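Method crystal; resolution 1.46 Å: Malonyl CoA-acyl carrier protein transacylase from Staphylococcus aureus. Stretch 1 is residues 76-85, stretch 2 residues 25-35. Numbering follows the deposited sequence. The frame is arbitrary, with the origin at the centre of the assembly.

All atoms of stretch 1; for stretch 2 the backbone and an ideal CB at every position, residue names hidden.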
# COMPACT_ATOMS: atom_id res chain seq x y z
N THR A 76 -3.13 2.51 11.13
CA THR A 76 -3.85 3.19 12.20
C THR A 76 -4.40 4.52 11.70
O THR A 76 -5.60 4.86 11.93
CB THR A 76 -2.91 3.45 13.33
OG1 THR A 76 -2.57 2.13 13.86
CG2 THR A 76 -3.61 4.23 14.47
N HIS A 77 -3.62 5.31 10.94
CA HIS A 77 -4.09 6.62 10.47
C HIS A 77 -5.24 6.44 9.49
O HIS A 77 -6.31 7.06 9.65
CB HIS A 77 -2.92 7.30 9.77
CG HIS A 77 -3.17 8.75 9.42
ND1 HIS A 77 -4.30 9.50 9.75
CD2 HIS A 77 -2.33 9.56 8.75
CE1 HIS A 77 -4.10 10.75 9.30
NE2 HIS A 77 -2.92 10.78 8.67
N SER A 78 -5.11 5.56 8.51
CA SER A 78 -6.17 5.35 7.54
C SER A 78 -7.44 4.81 8.20
O SER A 78 -8.55 5.23 7.85
CB SER A 78 -5.72 4.38 6.43
OG SER A 78 -4.80 5.04 5.54
N SER A 79 -7.25 3.89 9.17
CA SER A 79 -8.46 3.28 9.81
C SER A 79 -9.12 4.32 10.71
O SER A 79 -10.36 4.25 10.91
CB SER A 79 -8.03 2.08 10.63
OG SER A 79 -7.57 1.02 9.74
N ALA A 80 -8.35 5.21 11.32
CA ALA A 80 -8.93 6.22 12.23
C ALA A 80 -9.75 7.19 11.41
O ALA A 80 -10.87 7.56 11.77
CB ALA A 80 -7.80 6.97 12.99
N LEU A 81 -9.22 7.60 10.25
CA LEU A 81 -9.99 8.45 9.33
C LEU A 81 -11.22 7.74 8.88
O LEU A 81 -12.33 8.34 8.81
CB LEU A 81 -9.18 8.91 8.12
CG LEU A 81 -8.03 9.84 8.38
CD1 LEU A 81 -7.11 9.95 7.17
CD2 LEU A 81 -8.51 11.25 8.70
N LEU A 82 -11.08 6.49 8.46
CA LEU A 82 -12.22 5.71 7.97
C LEU A 82 -13.32 5.64 9.04
O LEU A 82 -14.48 5.83 8.67
CB LEU A 82 -11.66 4.31 7.52
CG LEU A 82 -12.74 3.43 6.90
CD1 LEU A 82 -13.04 3.96 5.55
CD2 LEU A 82 -12.08 2.12 6.78
N ALA A 83 -12.97 5.45 10.32
CA ALA A 83 -13.97 5.24 11.41
C ALA A 83 -14.73 6.59 11.56
O ALA A 83 -15.89 6.56 11.96
CB ALA A 83 -13.26 4.85 12.65
N ALA A 84 -14.12 7.74 11.24
CA ALA A 84 -14.72 9.07 11.47
C ALA A 84 -15.64 9.46 10.33
O ALA A 84 -16.44 10.40 10.49
CB ALA A 84 -13.66 10.15 11.68
N LEU A 85 -15.49 8.87 9.14
CA LEU A 85 -16.26 9.22 7.97
C LEU A 85 -17.67 8.60 8.00
O LEU A 85 -17.86 7.37 8.21
CB LEU A 85 -15.53 8.75 6.69
CG LEU A 85 -14.25 9.56 6.43
CD1 LEU A 85 -13.38 8.81 5.42
CD2 LEU A 85 -14.69 10.92 5.80
N UNK A 25 3.66 13.73 12.47
CA UNK A 25 2.49 14.56 12.79
C UNK A 25 1.20 13.87 12.33
O UNK A 25 0.09 14.32 12.66
CB UNK A 25 2.61 15.94 12.14
N UNK A 26 1.32 12.78 11.57
CA UNK A 26 0.14 12.10 11.01
C UNK A 26 -0.84 11.68 12.11
O UNK A 26 -0.45 11.03 13.11
CB UNK A 26 0.57 10.87 10.20
N UNK A 27 -2.10 12.10 11.89
CA UNK A 27 -3.25 11.80 12.78
C UNK A 27 -3.26 12.65 14.05
O UNK A 27 -4.19 12.44 14.86
CB UNK A 27 -3.23 10.32 13.17
N UNK A 28 -2.29 13.55 14.22
CA UNK A 28 -2.27 14.29 15.51
C UNK A 28 -3.55 15.17 15.63
O UNK A 28 -4.00 15.38 16.75
CB UNK A 28 -1.01 15.16 15.61
N UNK A 29 -4.12 15.56 14.51
CA UNK A 29 -5.31 16.35 14.53
C UNK A 29 -6.54 15.57 14.89
O UNK A 29 -7.59 16.18 15.31
CB UNK A 29 -5.51 17.02 13.17
N UNK A 30 -6.53 14.26 14.72
CA UNK A 30 -7.70 13.44 15.06
C UNK A 30 -7.80 13.15 16.56
O UNK A 30 -8.89 12.98 17.09
CB UNK A 30 -7.65 12.12 14.29
N UNK A 31 -6.63 12.94 17.18
CA UNK A 31 -6.58 12.33 18.49
C UNK A 31 -7.29 13.28 19.51
O UNK A 31 -6.89 14.48 19.67
CB UNK A 31 -5.13 12.05 18.89
N UNK A 32 -8.26 12.68 20.21
CA UNK A 32 -9.11 13.44 21.19
C UNK A 32 -9.92 14.53 20.60
O UNK A 32 -10.42 15.36 21.36
CB UNK A 32 -8.24 14.06 22.29
N UNK A 33 -10.06 14.55 19.27
CA UNK A 33 -10.95 15.49 18.57
C UNK A 33 -12.06 14.85 17.80
O UNK A 33 -12.86 15.53 17.15
CB UNK A 33 -10.14 16.36 17.61
N UNK A 34 -12.05 13.53 17.73
CA UNK A 34 -13.09 12.79 17.09
C UNK A 34 -13.21 11.48 17.77
O UNK A 34 -12.21 10.76 17.90
CB UNK A 34 -12.83 12.62 15.59
N UNK A 35 -14.40 11.13 18.32
CA UNK A 35 -14.49 9.95 19.14
C UNK A 35 -14.16 8.65 18.39
O UNK A 35 -13.45 7.75 18.94
CB UNK A 35 -15.90 9.86 19.73

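Stretch 1 is a helix that presents His77, Ala80 and Ala84 to its neighbour, with the end of Leu81 reaching round to join them. It offers a flat ring, then small methyls beside a leucine tip.

Position 25 has phi/psi of 109/-10, and nothing of stretch 1 lies within 5.5 Å of its ideal CB. Positive phi by itself favours glycine, and the residue is Gly25. It opens a type II beta turn closed by the hydrogen bond from the backbone N of position 28 to Gly25 O, 2.9 Å.

At position 26 the backbone is extended, and CA-to-CB points toward the histidine, with the ideal CB a tight 3.5 Å from His77 CD2. A branch at CB would need care, whereas a flexible unbranched chain, apolar or polar, could leave the ring by rotation about chi1. The residue is Met26, with chi1 p; its CB lies 3.5 Å from His77 CD2, and the side chain bends so that its CE returns to 3.7 Å from the same CD2.

Position 27 combines phi/psi of 76/1 with a CB aimed at the ring, 3.7 Å from His77 ND1 in its ideal place. The left-handed backbone suits glycine, asparagine or aspartate, but the nearby ring rewards something small that can lie flat against it. Ala27 fills the place: its CB sits over one face, 3.9 Å from the centroid of the His77 ring and 28° off the normal, a CH-pi contact. The price is polar, for His77 ND1 is buried here without a partner.

Position 28 points away from the helix, so stretch 1 sets no requirement and many residues would serve; it is Gln28. Position 29 points sideways, with no stretch 1 atom near its ideal CB, and again many would serve. Asp29 is found, and its backbone O accepts a hydrogen bond from the side chain of position 33.

Position 30 points toward the helix, yet its ideal CB is still 5.3 Å from Ala80 CB. The gap asks for a longer apolar chain, with leucine, methionine or isoleucine all plausible. Leu30, m at chi1 and t at chi2, brings CD1 to 4.0 Å from Ala80 CB and 3.7 Å from Leu81 CD2. The same methyl lies at the edge of the His77 ring, so one branch touches three residues.

Positions 31, 32 and 33 are out of reach and place little demand on identity, although phi of 62° at 32 favours asparagine or glycine. They are Phe31, Asn32 and Asn33; Asn33 ND2 donates to Asp29 O at 3.0 Å.

Position 34 turns back toward Ala84, its ideal CB 4.7 Å from Ala84 CB. It immediately precedes a helix, so serine, threonine, aspartate or asparagine would suit as a cap. Asn34 caps a backbone N just past the stretch, while its OD1 packs 3.3 Å from Ala84 CB. Its ND2 donates to a water that in turn donates to Ala84 O, a bridge between the stretches.

Position 35 is helical and out of reach, open to many residues; it is Asp35.

Stretch 2 (25-35) GMAQDLFNNND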
# COMPACT_ATOMS: atom_id res chain seq x y z
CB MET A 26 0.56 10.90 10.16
CG MET A 26 1.38 9.86 10.95
SD MET A 26 2.17 8.61 9.85
CE MET A 26 0.72 7.60 9.37
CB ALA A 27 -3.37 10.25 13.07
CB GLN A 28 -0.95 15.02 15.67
CG GLN A 28 -0.94 16.21 14.85
CD GLN A 28 0.42 16.85 14.91
OE1 GLN A 28 0.77 17.57 13.97
NE2 GLN A 28 1.27 16.48 15.95
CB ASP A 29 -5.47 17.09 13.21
CG ASP A 29 -5.58 16.13 11.97
OD1 ASP A 29 -6.23 16.55 10.98
OD2 ASP A 29 -5.00 15.02 12.08
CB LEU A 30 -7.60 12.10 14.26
CG LEU A 30 -7.66 12.24 12.73
CD1 LEU A 30 -7.30 10.86 12.16
CD2 LEU A 30 -9.03 12.69 12.25
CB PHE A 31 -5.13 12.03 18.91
CG PHE A 31 -5.01 11.25 20.10
CD1 PHE A 31 -4.20 11.66 21.16
CD2 PHE A 31 -5.66 9.97 20.19
CE1 PHE A 31 -4.08 10.78 22.32
CE2 PHE A 31 -5.51 9.13 21.28
CZ PHE A 31 -4.71 9.53 22.37
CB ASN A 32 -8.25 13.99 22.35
CG ASN A 32 -7.64 12.83 23.20
OD1 ASN A 32 -8.32 11.83 23.43
ND2 ASN A 32 -6.38 12.94 23.60
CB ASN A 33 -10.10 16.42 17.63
CG ASN A 33 -9.16 17.32 18.43
OD1 ASN A 33 -9.60 17.99 19.37
ND2 ASN A 33 -7.85 17.33 18.09
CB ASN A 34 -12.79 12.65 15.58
CG ASN A 34 -13.85 11.84 14.87
OD1 ASN A 34 -13.86 10.61 14.95
ND2 ASN A 34 -14.81 12.53 14.28
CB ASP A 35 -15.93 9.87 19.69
CG ASP A 35 -16.19 10.90 20.79
OD1 ASP A 35 -15.25 11.53 21.35
OD2 ASP A 35 -17.38 11.09 21.11
O HOH W 1 -17.20 11.08 13.02
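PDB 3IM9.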